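PDB 5DL8: benzoate transport porin BenP from Acinetobacter baumannii AB307-0294, which probably acts as a porin, forming a barrel-shaped channel across the outer membrane for small solutes such as benzoate. Local coordinates for residues A[70-75]-A[121-126]; A[127-132]-A[154-159]; A[57-62]-A[77-82]; A[167-172]-A[201-206]; A[132-137]-A[149-154]. All blocks are in the same frame, centred on the assembly; numbering follows the deposited sequence.

Contact 1 (A[70-75]-A[121-126])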
# COMPACT_ATOMS: atom_id res chain seq x y z
N ALA A 70 -14.35 24.89 26.21
CA ALA A 70 -15.31 23.92 26.76
C ALA A 70 -14.64 22.69 27.38
O ALA A 70 -14.92 21.57 26.95
CB ALA A 70 -16.29 23.50 25.67
N ASP A 71 -13.72 22.91 28.34
CA ASP A 71 -12.99 21.82 29.08
C ASP A 71 -11.98 20.98 28.28
O ASP A 71 -11.37 20.08 28.87
CB ASP A 71 -13.96 20.87 29.85
CG ASP A 71 -14.68 21.56 30.98
OD1 ASP A 71 -14.17 22.54 31.54
OD2 ASP A 71 -15.76 21.12 31.38
N LYS A 72 -11.75 21.31 27.00
CA LYS A 72 -10.74 20.64 26.15
C LYS A 72 -9.60 21.56 25.69
O LYS A 72 -9.87 22.63 25.10
CB LYS A 72 -11.36 20.07 24.84
CG LYS A 72 -12.72 19.46 24.95
CD LYS A 72 -12.56 18.12 25.63
CE LYS A 72 -13.93 17.56 25.97
NZ LYS A 72 -13.67 16.19 26.49
N PRO A 73 -8.34 21.12 25.87
CA PRO A 73 -7.26 21.97 25.39
C PRO A 73 -7.09 21.99 23.88
O PRO A 73 -7.37 21.00 23.18
CB PRO A 73 -6.02 21.37 26.08
CG PRO A 73 -6.39 19.98 26.47
CD PRO A 73 -7.85 20.05 26.76
N ILE A 74 -6.68 23.13 23.35
CA ILE A 74 -6.07 23.15 22.01
C ILE A 74 -4.68 22.57 22.17
O ILE A 74 -4.01 22.87 23.17
CB ILE A 74 -6.05 24.57 21.36
CG1 ILE A 74 -7.39 24.84 20.67
CG2 ILE A 74 -4.95 24.70 20.30
CD1 ILE A 74 -7.75 26.33 20.55
N THR A 75 -4.25 21.75 21.21
CA THR A 75 -2.99 20.95 21.32
C THR A 75 -2.12 21.15 20.09
O THR A 75 -2.64 21.40 19.02
CB THR A 75 -3.20 19.42 21.56
OG1 THR A 75 -3.97 18.87 20.48
CG2 THR A 75 -3.95 19.16 22.85
N LEU A 121 -2.07 20.09 14.92
CA LEU A 121 -2.95 20.93 15.75
C LEU A 121 -4.21 20.09 16.13
O LEU A 121 -4.91 19.60 15.25
CB LEU A 121 -3.35 22.25 14.98
CG LEU A 121 -4.14 23.37 15.72
CD1 LEU A 121 -3.38 24.06 16.87
CD2 LEU A 121 -4.74 24.43 14.74
N GLY A 122 -4.46 19.92 17.43
CA GLY A 122 -5.52 19.00 17.88
C GLY A 122 -6.56 19.74 18.71
O GLY A 122 -6.26 20.78 19.34
N TYR A 123 -7.79 19.22 18.70
CA TYR A 123 -8.84 19.65 19.64
C TYR A 123 -9.81 18.45 19.95
O TYR A 123 -10.43 17.92 19.02
CB TYR A 123 -9.64 20.88 19.09
CG TYR A 123 -10.80 21.28 20.02
CD1 TYR A 123 -10.55 21.99 21.22
CD2 TYR A 123 -12.17 20.94 19.75
CE1 TYR A 123 -11.58 22.31 22.09
CE2 TYR A 123 -13.18 21.25 20.66
CZ TYR A 123 -12.85 21.95 21.82
OH TYR A 123 -13.79 22.32 22.73
N ASP A 124 -9.96 18.07 21.24
CA ASP A 124 -10.86 16.99 21.61
C ASP A 124 -10.55 15.67 20.78
O ASP A 124 -9.56 15.01 21.04
CB ASP A 124 -12.33 17.47 21.46
CG ASP A 124 -13.35 16.55 22.16
OD1 ASP A 124 -12.92 15.75 23.04
OD2 ASP A 124 -14.57 16.63 21.84
N LYS A 125 -11.41 15.28 19.83
CA LYS A 125 -11.17 14.09 19.00
C LYS A 125 -10.84 14.41 17.55
O LYS A 125 -11.07 13.58 16.66
CB LYS A 125 -12.34 13.12 19.15
CG LYS A 125 -12.35 12.50 20.55
CD LYS A 125 -13.55 11.57 20.78
CE LYS A 125 -13.35 10.87 22.11
NZ LYS A 125 -14.67 10.65 22.75
N THR A 126 -10.23 15.57 17.34
CA THR A 126 -9.86 16.07 16.02
C THR A 126 -8.36 16.44 15.93
O THR A 126 -7.73 16.90 16.89
CB THR A 126 -10.74 17.27 15.69
OG1 THR A 126 -12.10 16.87 15.94
CG2 THR A 126 -10.58 17.76 14.22
O HOH W 1 -8.18 18.36 23.43

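Contact 2 (A[127-132]-A[154-159])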
# COMPACT_ATOMS: atom_id res chain seq x y z
N LEU A 127 -7.79 16.20 14.76
CA LEU A 127 -6.45 16.48 14.56
C LEU A 127 -6.29 16.99 13.18
O LEU A 127 -6.75 16.34 12.22
CB LEU A 127 -5.70 15.21 14.77
CG LEU A 127 -4.19 15.45 14.65
CD1 LEU A 127 -3.67 16.18 15.88
CD2 LEU A 127 -3.44 14.13 14.41
N LEU A 128 -5.68 18.16 13.06
CA LEU A 128 -5.37 18.81 11.77
C LEU A 128 -3.85 18.56 11.55
O LEU A 128 -3.03 18.83 12.46
CB LEU A 128 -5.66 20.33 11.80
CG LEU A 128 -5.11 21.22 10.65
CD1 LEU A 128 -5.90 20.93 9.36
CD2 LEU A 128 -5.04 22.71 11.02
N SER A 129 -3.47 18.08 10.36
CA SER A 129 -2.04 17.85 10.04
C SER A 129 -1.63 18.58 8.73
O SER A 129 -2.37 18.52 7.74
CB SER A 129 -1.73 16.34 9.98
OG SER A 129 -2.06 15.77 11.23
N VAL A 130 -0.50 19.28 8.75
CA VAL A 130 -0.01 19.94 7.59
C VAL A 130 1.48 19.58 7.41
O VAL A 130 2.30 19.78 8.32
CB VAL A 130 -0.09 21.47 7.76
CG1 VAL A 130 0.43 22.20 6.51
CG2 VAL A 130 -1.48 21.96 8.20
N GLY A 131 1.79 19.07 6.20
CA GLY A 131 3.14 18.69 5.73
C GLY A 131 3.14 17.24 5.22
O GLY A 131 2.38 16.84 4.34
N GLU A 132 4.02 16.43 5.77
CA GLU A 132 4.16 15.03 5.34
C GLU A 132 3.00 14.24 5.99
O GLU A 132 2.80 14.28 7.18
CB GLU A 132 5.58 14.48 5.71
CG GLU A 132 5.80 13.03 5.35
CD GLU A 132 7.20 12.51 5.59
OE1 GLU A 132 7.73 12.65 6.73
OE2 GLU A 132 7.74 11.90 4.64
N GLY A 154 0.64 17.35 2.12
CA GLY A 154 -0.66 18.07 2.06
C GLY A 154 -1.20 18.42 3.41
O GLY A 154 -0.45 18.55 4.37
N THR A 155 -2.52 18.64 3.48
CA THR A 155 -3.23 18.93 4.70
C THR A 155 -4.34 17.97 4.86
O THR A 155 -5.06 17.73 3.88
CB THR A 155 -3.87 20.28 4.59
OG1 THR A 155 -2.87 21.16 4.11
CG2 THR A 155 -4.38 20.75 5.90
N ASN A 156 -4.51 17.42 6.06
CA ASN A 156 -5.74 16.69 6.40
C ASN A 156 -6.30 16.91 7.77
O ASN A 156 -5.63 17.46 8.62
CB ASN A 156 -5.61 15.19 6.10
CG ASN A 156 -4.65 14.40 7.05
OD1 ASN A 156 -4.19 14.84 8.11
ND2 ASN A 156 -4.49 13.18 6.70
N LEU A 157 -7.57 16.52 7.93
CA LEU A 157 -8.39 16.73 9.15
C LEU A 157 -9.08 15.42 9.45
O LEU A 157 -9.69 14.83 8.55
CB LEU A 157 -9.43 17.84 8.99
CG LEU A 157 -10.23 18.27 10.22
CD1 LEU A 157 -9.31 18.74 11.34
CD2 LEU A 157 -11.24 19.37 9.85
N LYS A 158 -8.82 14.90 10.66
CA LYS A 158 -9.42 13.62 11.18
C LYS A 158 -10.27 13.87 12.39
O LYS A 158 -9.82 14.56 13.29
CB LYS A 158 -8.34 12.70 11.72
CG LYS A 158 -7.32 12.44 10.73
CD LYS A 158 -6.33 11.48 11.27
CE LYS A 158 -5.26 11.30 10.25
NZ LYS A 158 -4.61 10.02 10.57
N SER A 159 -11.42 13.24 12.47
CA SER A 159 -12.25 13.34 13.65
C SER A 159 -13.05 12.08 14.03
O SER A 159 -13.66 11.45 13.17
CB SER A 159 -13.18 14.51 13.40
OG SER A 159 -13.96 14.78 14.56
O HOH W 2 -4.62 14.93 10.53

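Contact 3 (A[57-62]-A[77-82])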
# COMPACT_ATOMS: atom_id res chain seq x y z
N PHE A 57 12.05 7.74 12.44
CA PHE A 57 10.69 8.33 12.43
C PHE A 57 10.35 8.83 13.85
O PHE A 57 10.55 8.15 14.87
CB PHE A 57 9.58 7.32 12.00
CG PHE A 57 9.86 6.67 10.69
CD1 PHE A 57 10.62 5.49 10.63
CD2 PHE A 57 9.45 7.25 9.50
CE1 PHE A 57 10.92 4.90 9.42
CE2 PHE A 57 9.72 6.65 8.28
CZ PHE A 57 10.49 5.51 8.23
N TYR A 58 9.87 10.05 13.90
CA TYR A 58 9.57 10.72 15.12
C TYR A 58 8.14 11.24 15.06
O TYR A 58 7.72 11.87 14.04
CB TYR A 58 10.53 11.85 15.32
CG TYR A 58 10.13 12.75 16.49
CD1 TYR A 58 10.30 12.32 17.84
CD2 TYR A 58 9.57 14.03 16.26
CE1 TYR A 58 9.92 13.17 18.88
CE2 TYR A 58 9.24 14.86 17.29
CZ TYR A 58 9.42 14.43 18.57
OH TYR A 58 9.03 15.26 19.53
N LYS A 59 7.41 10.97 16.15
CA LYS A 59 6.09 11.53 16.36
C LYS A 59 5.89 12.04 17.71
O LYS A 59 5.72 11.24 18.65
CB LYS A 59 5.05 10.45 16.27
CG LYS A 59 5.01 9.75 14.96
CD LYS A 59 3.91 8.70 14.98
CE LYS A 59 2.61 9.38 15.31
NZ LYS A 59 1.53 8.50 14.81
N SER A 60 5.78 13.34 17.83
CA SER A 60 5.56 13.92 19.14
C SER A 60 4.23 13.55 19.81
O SER A 60 3.21 13.30 19.17
CB SER A 60 5.71 15.45 19.14
OG SER A 60 4.56 16.09 18.64
N LYS A 61 4.26 13.52 21.13
CA LYS A 61 3.02 13.64 21.88
C LYS A 61 2.32 14.96 21.48
O LYS A 61 2.95 15.93 21.00
CB LYS A 61 3.27 13.61 23.41
CG LYS A 61 3.98 14.83 24.02
CD LYS A 61 4.22 14.66 25.54
CE LYS A 61 5.45 15.42 26.07
NZ LYS A 61 5.81 15.11 27.48
N MET A 62 1.02 14.97 21.70
CA MET A 62 0.24 16.20 21.58
C MET A 62 0.45 17.04 22.83
O MET A 62 0.29 16.60 23.95
CB MET A 62 -1.23 15.90 21.29
CG MET A 62 -1.49 15.30 19.91
SD MET A 62 -0.68 16.03 18.43
CE MET A 62 -1.63 17.56 18.28
N GLY A 77 1.61 19.56 18.08
CA GLY A 77 2.75 18.67 17.99
C GLY A 77 3.44 18.77 16.66
O GLY A 77 3.11 19.59 15.82
N ALA A 78 4.38 17.89 16.46
CA ALA A 78 5.10 17.76 15.21
C ALA A 78 5.64 16.35 14.99
O ALA A 78 5.89 15.58 15.98
CB ALA A 78 6.24 18.76 15.14
N ASP A 79 5.76 16.01 13.72
CA ASP A 79 6.35 14.78 13.34
C ASP A 79 7.50 15.08 12.37
O ASP A 79 7.57 16.15 11.78
CB ASP A 79 5.40 13.88 12.58
CG ASP A 79 4.12 13.47 13.36
OD1 ASP A 79 4.03 13.37 14.56
OD2 ASP A 79 3.21 13.11 12.66
N ALA A 80 8.34 14.08 12.16
CA ALA A 80 9.43 14.18 11.16
C ALA A 80 10.03 12.81 10.83
O ALA A 80 9.91 11.86 11.60
CB ALA A 80 10.48 15.13 11.67
N SER A 81 10.66 12.72 9.66
CA SER A 81 11.20 11.44 9.19
C SER A 81 12.48 11.67 8.37
O SER A 81 12.65 12.73 7.78
CB SER A 81 10.14 10.70 8.32
OG SER A 81 9.89 11.34 7.07
N VAL A 82 13.32 10.62 8.30
CA VAL A 82 14.45 10.58 7.42
C VAL A 82 14.69 9.12 7.08
O VAL A 82 14.51 8.21 7.94
CB VAL A 82 15.68 11.26 8.09
CG1 VAL A 82 16.08 10.52 9.38
CG2 VAL A 82 16.87 11.32 7.12

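Contact 4 (A[167-172]-A[201-206])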
# COMPACT_ATOMS: atom_id res chain seq x y z
N ALA A 167 -14.48 10.27 10.55
CA ALA A 167 -14.39 10.99 9.22
C ALA A 167 -13.00 11.54 9.02
O ALA A 167 -12.37 11.90 9.97
CB ALA A 167 -15.37 12.15 9.17
N GLU A 168 -12.60 11.74 7.78
CA GLU A 168 -11.32 12.36 7.45
C GLU A 168 -11.48 12.98 6.07
O GLU A 168 -12.09 12.39 5.18
CB GLU A 168 -10.21 11.27 7.50
CG GLU A 168 -8.86 11.70 6.99
CD GLU A 168 -7.84 10.56 7.00
OE1 GLU A 168 -8.03 9.57 7.78
OE2 GLU A 168 -6.87 10.72 6.20
N ILE A 169 -11.00 14.22 5.95
CA ILE A 169 -10.94 14.97 4.69
C ILE A 169 -9.48 15.47 4.46
O ILE A 169 -8.73 15.68 5.40
CB ILE A 169 -11.93 16.18 4.60
CG1 ILE A 169 -11.58 17.27 5.61
CG2 ILE A 169 -13.38 15.72 4.74
CD1 ILE A 169 -12.41 18.54 5.48
N GLY A 170 -9.09 15.69 3.23
CA GLY A 170 -7.73 16.19 2.97
C GLY A 170 -7.56 16.72 1.54
O GLY A 170 -8.37 16.45 0.66
N ARG A 171 -6.54 17.53 1.37
CA ARG A 171 -6.02 17.86 0.08
C ARG A 171 -4.54 17.47 0.03
O ARG A 171 -3.74 18.00 0.72
CB ARG A 171 -6.08 19.33 -0.14
CG ARG A 171 -5.58 19.69 -1.53
CD ARG A 171 -5.99 21.11 -1.83
NE ARG A 171 -5.21 21.64 -2.91
CZ ARG A 171 -5.50 21.51 -4.20
NH1 ARG A 171 -6.60 20.83 -4.65
NH2 ARG A 171 -4.73 22.12 -5.07
N VAL A 172 -4.22 16.56 -0.88
CA VAL A 172 -2.89 16.02 -1.02
C VAL A 172 -2.27 16.58 -2.33
O VAL A 172 -2.69 16.23 -3.40
CB VAL A 172 -2.92 14.47 -1.04
CG1 VAL A 172 -1.47 13.92 -0.98
CG2 VAL A 172 -3.72 13.89 0.13
N ASN A 201 -8.26 15.71 -3.70
CA ASN A 201 -9.19 16.17 -2.64
C ASN A 201 -10.01 14.95 -2.29
O ASN A 201 -10.58 14.30 -3.17
CB ASN A 201 -10.11 17.29 -3.17
CG ASN A 201 -9.33 18.40 -3.89
OD1 ASN A 201 -8.52 19.09 -3.29
ND2 ASN A 201 -9.61 18.59 -5.17
N TYR A 202 -10.02 14.61 -1.03
CA TYR A 202 -10.68 13.35 -0.62
C TYR A 202 -11.56 13.48 0.64
O TYR A 202 -11.35 14.36 1.44
CB TYR A 202 -9.63 12.19 -0.45
CG TYR A 202 -8.81 12.24 0.78
CD1 TYR A 202 -9.21 11.56 1.96
CD2 TYR A 202 -7.60 12.92 0.80
CE1 TYR A 202 -8.47 11.60 3.10
CE2 TYR A 202 -6.87 12.96 1.99
CZ TYR A 202 -7.29 12.32 3.12
OH TYR A 202 -6.49 12.37 4.28
N ILE A 203 -12.49 12.55 0.78
CA ILE A 203 -13.26 12.30 2.06
C ILE A 203 -13.29 10.80 2.30
O ILE A 203 -13.43 10.00 1.33
CB ILE A 203 -14.63 13.03 2.13
CG1 ILE A 203 -15.56 12.55 3.28
CG2 ILE A 203 -15.35 12.92 0.84
CD1 ILE A 203 -16.52 13.64 3.78
N ASP A 204 -13.07 10.40 3.57
CA ASP A 204 -13.19 9.01 3.94
C ASP A 204 -14.02 8.93 5.18
O ASP A 204 -13.76 9.65 6.06
CB ASP A 204 -11.81 8.45 4.18
CG ASP A 204 -11.81 7.02 4.53
OD1 ASP A 204 -11.92 6.20 3.61
OD2 ASP A 204 -11.66 6.71 5.75
N LEU A 205 -15.02 8.06 5.24
CA LEU A 205 -15.96 7.87 6.35
C LEU A 205 -15.99 6.39 6.75
O LEU A 205 -16.01 5.47 5.81
CB LEU A 205 -17.36 8.27 5.88
CG LEU A 205 -17.57 9.70 5.46
CD1 LEU A 205 -19.03 9.99 5.11
CD2 LEU A 205 -17.18 10.69 6.58
N ARG A 206 -15.83 6.15 8.06
CA ARG A 206 -15.73 4.76 8.65
C ARG A 206 -16.77 4.60 9.73
O ARG A 206 -16.81 5.38 10.65
CB ARG A 206 -14.33 4.44 9.19
CG ARG A 206 -13.29 4.04 8.15
CD ARG A 206 -11.81 3.97 8.64
NE ARG A 206 -10.94 4.01 7.42
CZ ARG A 206 -9.71 3.46 7.23
NH1 ARG A 206 -9.10 2.85 8.25
NH2 ARG A 206 -9.11 3.53 6.02

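Contact 5 (A[132-137]-A[149-154])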
# COMPACT_ATOMS: atom_id res chain seq x y z
N GLU A 132 4.02 16.43 5.77
CA GLU A 132 4.16 15.03 5.34
C GLU A 132 3.00 14.24 5.99
O GLU A 132 2.80 14.28 7.18
CB GLU A 132 5.58 14.48 5.71
CG GLU A 132 5.80 13.03 5.35
CD GLU A 132 7.20 12.51 5.59
OE1 GLU A 132 7.73 12.65 6.73
OE2 GLU A 132 7.74 11.90 4.64
N LEU A 133 2.34 13.43 5.18
CA LEU A 133 1.30 12.59 5.63
C LEU A 133 1.61 11.11 5.26
O LEU A 133 1.96 10.80 4.12
CB LEU A 133 0.02 13.01 4.86
CG LEU A 133 -0.38 14.49 4.81
CD1 LEU A 133 -1.66 14.72 4.01
CD2 LEU A 133 -0.49 15.03 6.26
N TRP A 134 1.44 10.25 6.25
CA TRP A 134 1.45 8.85 6.10
C TRP A 134 -0.04 8.41 5.97
O TRP A 134 -0.67 8.12 6.92
CB TRP A 134 2.10 8.13 7.35
CG TRP A 134 3.44 8.65 7.53
CD1 TRP A 134 3.78 9.71 8.28
CD2 TRP A 134 4.63 8.28 6.74
NE1 TRP A 134 5.17 9.98 8.06
CE2 TRP A 134 5.69 9.12 7.14
CE3 TRP A 134 4.91 7.24 5.84
CZ2 TRP A 134 7.04 8.99 6.65
CZ3 TRP A 134 6.27 7.15 5.27
CH2 TRP A 134 7.29 8.06 5.68
N LEU A 135 -0.52 8.22 4.78
CA LEU A 135 -1.93 7.90 4.51
C LEU A 135 -2.07 6.38 4.45
O LEU A 135 -1.18 5.67 3.89
CB LEU A 135 -2.32 8.51 3.16
CG LEU A 135 -2.25 10.03 3.24
CD1 LEU A 135 -2.45 10.68 1.92
CD2 LEU A 135 -3.16 10.65 4.35
N ASP A 136 -3.21 5.93 4.91
CA ASP A 136 -3.61 4.57 4.86
C ASP A 136 -5.06 4.52 4.31
O ASP A 136 -5.98 4.24 5.05
CB ASP A 136 -3.57 3.90 6.27
CG ASP A 136 -3.91 2.40 6.21
OD1 ASP A 136 -3.98 1.78 5.11
OD2 ASP A 136 -4.10 1.82 7.29
N LEU A 137 -5.20 4.83 3.01
CA LEU A 137 -6.46 5.02 2.32
C LEU A 137 -6.43 4.41 0.95
O LEU A 137 -5.35 4.14 0.34
CB LEU A 137 -6.70 6.51 2.13
CG LEU A 137 -6.98 7.23 3.49
CD1 LEU A 137 -6.75 8.69 3.31
CD2 LEU A 137 -8.35 6.98 4.13
N LEU A 149 9.97 3.96 1.90
CA LEU A 149 8.48 3.99 2.00
C LEU A 149 7.89 5.29 1.40
O LEU A 149 8.41 6.44 1.52
CB LEU A 149 8.10 3.99 3.45
CG LEU A 149 8.01 2.71 4.28
CD1 LEU A 149 9.01 1.68 3.95
CD2 LEU A 149 7.98 2.97 5.79
N THR A 150 6.81 5.10 0.66
CA THR A 150 6.00 6.20 0.08
C THR A 150 5.40 7.04 1.21
O THR A 150 4.94 6.52 2.23
CB THR A 150 4.92 5.58 -0.84
OG1 THR A 150 5.61 4.72 -1.74
CG2 THR A 150 4.04 6.62 -1.67
N SER A 151 5.48 8.35 1.08
CA SER A 151 4.68 9.28 1.86
C SER A 151 4.14 10.38 0.94
O SER A 151 4.43 10.36 -0.29
CB SER A 151 5.54 9.82 2.98
OG SER A 151 6.58 10.67 2.49
N TYR A 152 3.40 11.35 1.53
CA TYR A 152 2.56 12.33 0.79
C TYR A 152 2.71 13.75 1.40
O TYR A 152 3.18 13.92 2.55
CB TYR A 152 1.07 11.85 0.93
CG TYR A 152 0.85 10.53 0.30
CD1 TYR A 152 0.74 10.40 -1.03
CD2 TYR A 152 0.95 9.37 1.05
CE1 TYR A 152 0.58 9.12 -1.64
CE2 TYR A 152 0.81 8.13 0.46
CZ TYR A 152 0.64 8.01 -0.86
OH TYR A 152 0.52 6.72 -1.37
N TRP A 153 2.39 14.78 0.65
CA TRP A 153 2.49 16.08 1.24
C TRP A 153 1.16 16.78 1.04
O TRP A 153 0.65 16.83 -0.10
CB TRP A 153 3.58 16.85 0.54
CG TRP A 153 3.96 18.22 1.12
CD1 TRP A 153 3.56 19.51 0.65
CD2 TRP A 153 4.89 18.46 2.16
NE1 TRP A 153 4.20 20.48 1.38
CE2 TRP A 153 5.01 19.87 2.32
CE3 TRP A 153 5.67 17.62 2.98
CZ2 TRP A 153 5.85 20.44 3.29
CZ3 TRP A 153 6.51 18.20 3.93
CH2 TRP A 153 6.58 19.59 4.08
N GLY A 154 0.64 17.35 2.12
CA GLY A 154 -0.66 18.07 2.06
C GLY A 154 -1.20 18.42 3.41
O GLY A 154 -0.45 18.55 4.37

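Contact 1 (A[70-75]-A[121-126])
Thr-75 and Gly-122 form the antiparallel hydrogen-bonded pair that joins two neighbouring strands of the porin barrel, here close to their chain turns. Thr-75 N donates to Gly-122 O at 2.9 Å, and Gly-122 N returns a straighter bond to Thr-75 O at 2.8 Å (N-H...O 166°). Both donors sit above the plane of the carbonyl they reach. Because Gly-122 carries no side chain, the threonine hydroxyl can lean across the pair: with OG1 between the backbone N and carbonyl carbon (chi1 59°), it comes within 3.0 Å of Gly-122 CA, and Asn-19 holds it there by a hydrogen bond. On the other face Ile-74 and Leu-121 lie side by side, CG2 of the isoleucine meeting CD1 of the leucine.

Beyond this pair the strands part, and side chains bridge them. The Tyr-123 ring, CG anti to its backbone N, presents its edge to Lys-72 O, which lies 3.5 Å from Tyr-123 CE1, while the Lys-72 chain crosses the tyrosine at about a right angle. A hydrogen bond from the phenol to Ile-69 O fixes the far end of the ring. The lysine then bends at chi2 and forms a long salt bridge, Lys-72 NZ to Asp-124 OD1, at 3.6 Å. A water fills the step between the backbones, donating to Pro-73 O and accepting from Asp-124 N. What positions Asp-124 is the type II' turn of a tight beta hairpin, closed by Tyr-123 N to Thr-126 O and Thr-126 N to Tyr-123 O, each 2.9 Å.

Contact 2 (A[127-132]-A[154-159])
The flat carboxamide of Asn-156 points its OD1 corner at Ser-129: OD1 lies 3.4 Å from Ser-129 CB, while ND2, at the other corner of the amide, is hydrogen-bonded to Tyr-202 OH. CG sits in the crowded position between the backbone N and carbonyl carbon (chi1 70°), which swings the group toward the neighbouring strand. A water lies 2.5 Å from Asn-156 OD1, 2.8 Å from Ser-129 OG and near Leu-127 O, so it links two polar side chains of the same face.

The backbones beneath are regular antiparallel beta structure. Three hydrogen-bonded pairs, Leu-127 with Lys-158, Ser-129 with Asn-156 and Gly-131 with Gly-154, each give two bonds; the straightest runs from Gly-131 N to Gly-154 O (2.9 Å, 176°). The opposite face is largely apolar: Leu-128 CD1 crosses obliquely to Thr-155 CG2 at 3.8 Å, and Val-130 CG2 lies alongside the same methyl at 3.9 Å. That contrast is consistent with a barrel wall turned one way to lipid and the other to the channel.

Strand 107-123 flanks 126-130 and strand 165-176 flanks 155-160, so the pair lies between two further strands of the wall, up to where both strands turn a corner at Gly-131 and Gly-154.

Contact 3 (A[57-62]-A[77-82])
Four side chains stand on one face of this antiparallel pair in the porin barrel wall, two from each strand: Phe-57 beside Ser-81, and Lys-59 beside Asp-79. The last two run alongside each other in the same direction, both with CG anti to the carbonyl carbon. Their contact is made low down, where Asp-79 OD1 lies 3.5 Å from Lys-59 CB; farther out the lysine bends at chi3, leaving its NZ 5.4 Å from Asp-79 OD2. The charge partner of the aspartate is instead Lys-120, on the next strand, which bridges to OD1. Phe-57 meets Ser-81 obliquely, CD2 of the ring 3.7 Å from the serine CB, while the Ser-81 hydroxyl is engaged by Glu-132.

Tyr-58 projects from the other face with Ala-80. Its CG is anti to the backbone N (chi1 171°), and the ring leans forward along the strand, one face under Ser-60 N, so that CE2 comes 3.7 Å from Ala-78 O of the partner strand. The tyrosine ring also meets that of Trp-26, on strand 25-39.

Backbone bonds set these positions: Tyr-58 and Ala-80 exchange two, the one from Tyr-58 N arriving nearly along the C=O axis of Ala-80. Regular pairing is then interrupted at Ser-60. Its N still reaches Ala-78 O, but a side chain takes over the acceptor role that a carbonyl would play. Ser-60 OG, turned between its own backbone N and carbonyl carbon (chi1 80°), accepts a hydrogen bond from Ala-78 N at 2.8 Å.

Contact 4 (A[167-172]-A[201-206])
From its CB, Tyr-202 turns into the crowded position between backbone N and carbonyl carbon (chi1 76°), which lays the ring across the opposite strand at Gly-170. CD2 passes Gly-170 O at 3.6 Å; CE2 rests 3.5 Å from Gly-170 CA and has Val-172 CG2 at the ring edge. Gly-170 N stands over the centre of one face. CE1 comes 3.9 Å from Glu-168 CG, and at the tip OH donates a 2.6 Å bond to Glu-168 OE2, which lies in the ring plane and uses its anti lone pair. This aromatic covering a cross-strand glycine is the aromatic rescue motif of beta barrels. Asn-156 ND2 also bonds the phenol oxygen, and Tyr-166 OH the other carboxylate oxygen; the two hydroxyls may stabilise the charge of Glu-168, though nearby Asp-204 would work against it.

On the reverse face Ala-167 CB presses on Leu-205 CD2 at a tight 3.5 Å, and Ile-169 crosses Ile-203. Arg-171 NH1 points in plane at a lone pair of Asn-201 OD1 (2.9 Å), and both groups also reach Glu-223.

Strand 155-160 borders 165-176 on one side and strand 213-222 borders 200-210 on the other, while loop residue Leu-137 packs on Glu-168, Tyr-202 and Asp-204.

Contact 5 (A[132-137]-A[149-154])
Strands 132-133 and 151-153 form the short two-stranded base of the long loop between two barrel strands, in the place of the loop (L3) that folds inward and narrows the channel in OprD-family porins. The tight part centres on the buried residues Glu-132, Ser-151, Leu-133, Leu-135 and Tyr-152. Glu-132 runs extended, CG anti to its backbone N, to the Ser-151 hydroxyl, which donates to the anti lone pair of Glu-132 OE2 at 2.7 Å. Ser-81 OG holds the second oxygen, OE1, so two hydroxyls grip the carboxylate from different strands, an environment that may help keep it charged. On the other face of the little sheet Leu-133 stands beside Tyr-152, and Leu-135 reaches round so that its CD1 meets Tyr-152 CG obliquely at 3.7 Å. Val-172 closes over both Leu-135 and Tyr-152 from the barrel wall.

The looser side is easily told apart. The Trp-134 indole lies at the surface while one face packs on Ser-151 CB, which sits 3.7 Å from the centroid of the six-membered ring and 15° off the normal, a CH-pi contact. Leu-149 CB comes to the edge of that indole. Trp-153 is also on the surface, CG anti to its backbone N (chi1 -174°), and lays the CE3-CZ3 side of its ring by Glu-132 N, CE3 at 3.5 Å. The two backbone bonds of the Leu-133 and Tyr-152 pair are unequal: Leu-133 N gives Tyr-152 O a sound bond of 2.8 Å, whereas the return bond, Tyr-152 N to Leu-133 O, is weak, bent to 132° at 3.0 Å.

Contacts 1 to 4 belong to one arc of the barrel wall, whose antiparallel strands pair mostly with near neighbours in sequence; contact 5 lies at the loop base beside it. Across the arc run strands 47-65, 72-87, 107-123, 126-130, 155-160, 165-176 and 200-210, giving the order contact 3, contact 1, contact 2, contact 4. Contacts 1 and 3 share strand 72-87, with centres about 18 Å apart; contacts 2 and 4 lie about 10 Å apart on adjoining strands. Contact 5 is nested within the loop that contact 2 closes, sharing Glu-132 and Gly-154 with it. Its side chains reach contact 3 through Ser-81 and contact 4 through Leu-137, so the loop is tied to the wall at separate places.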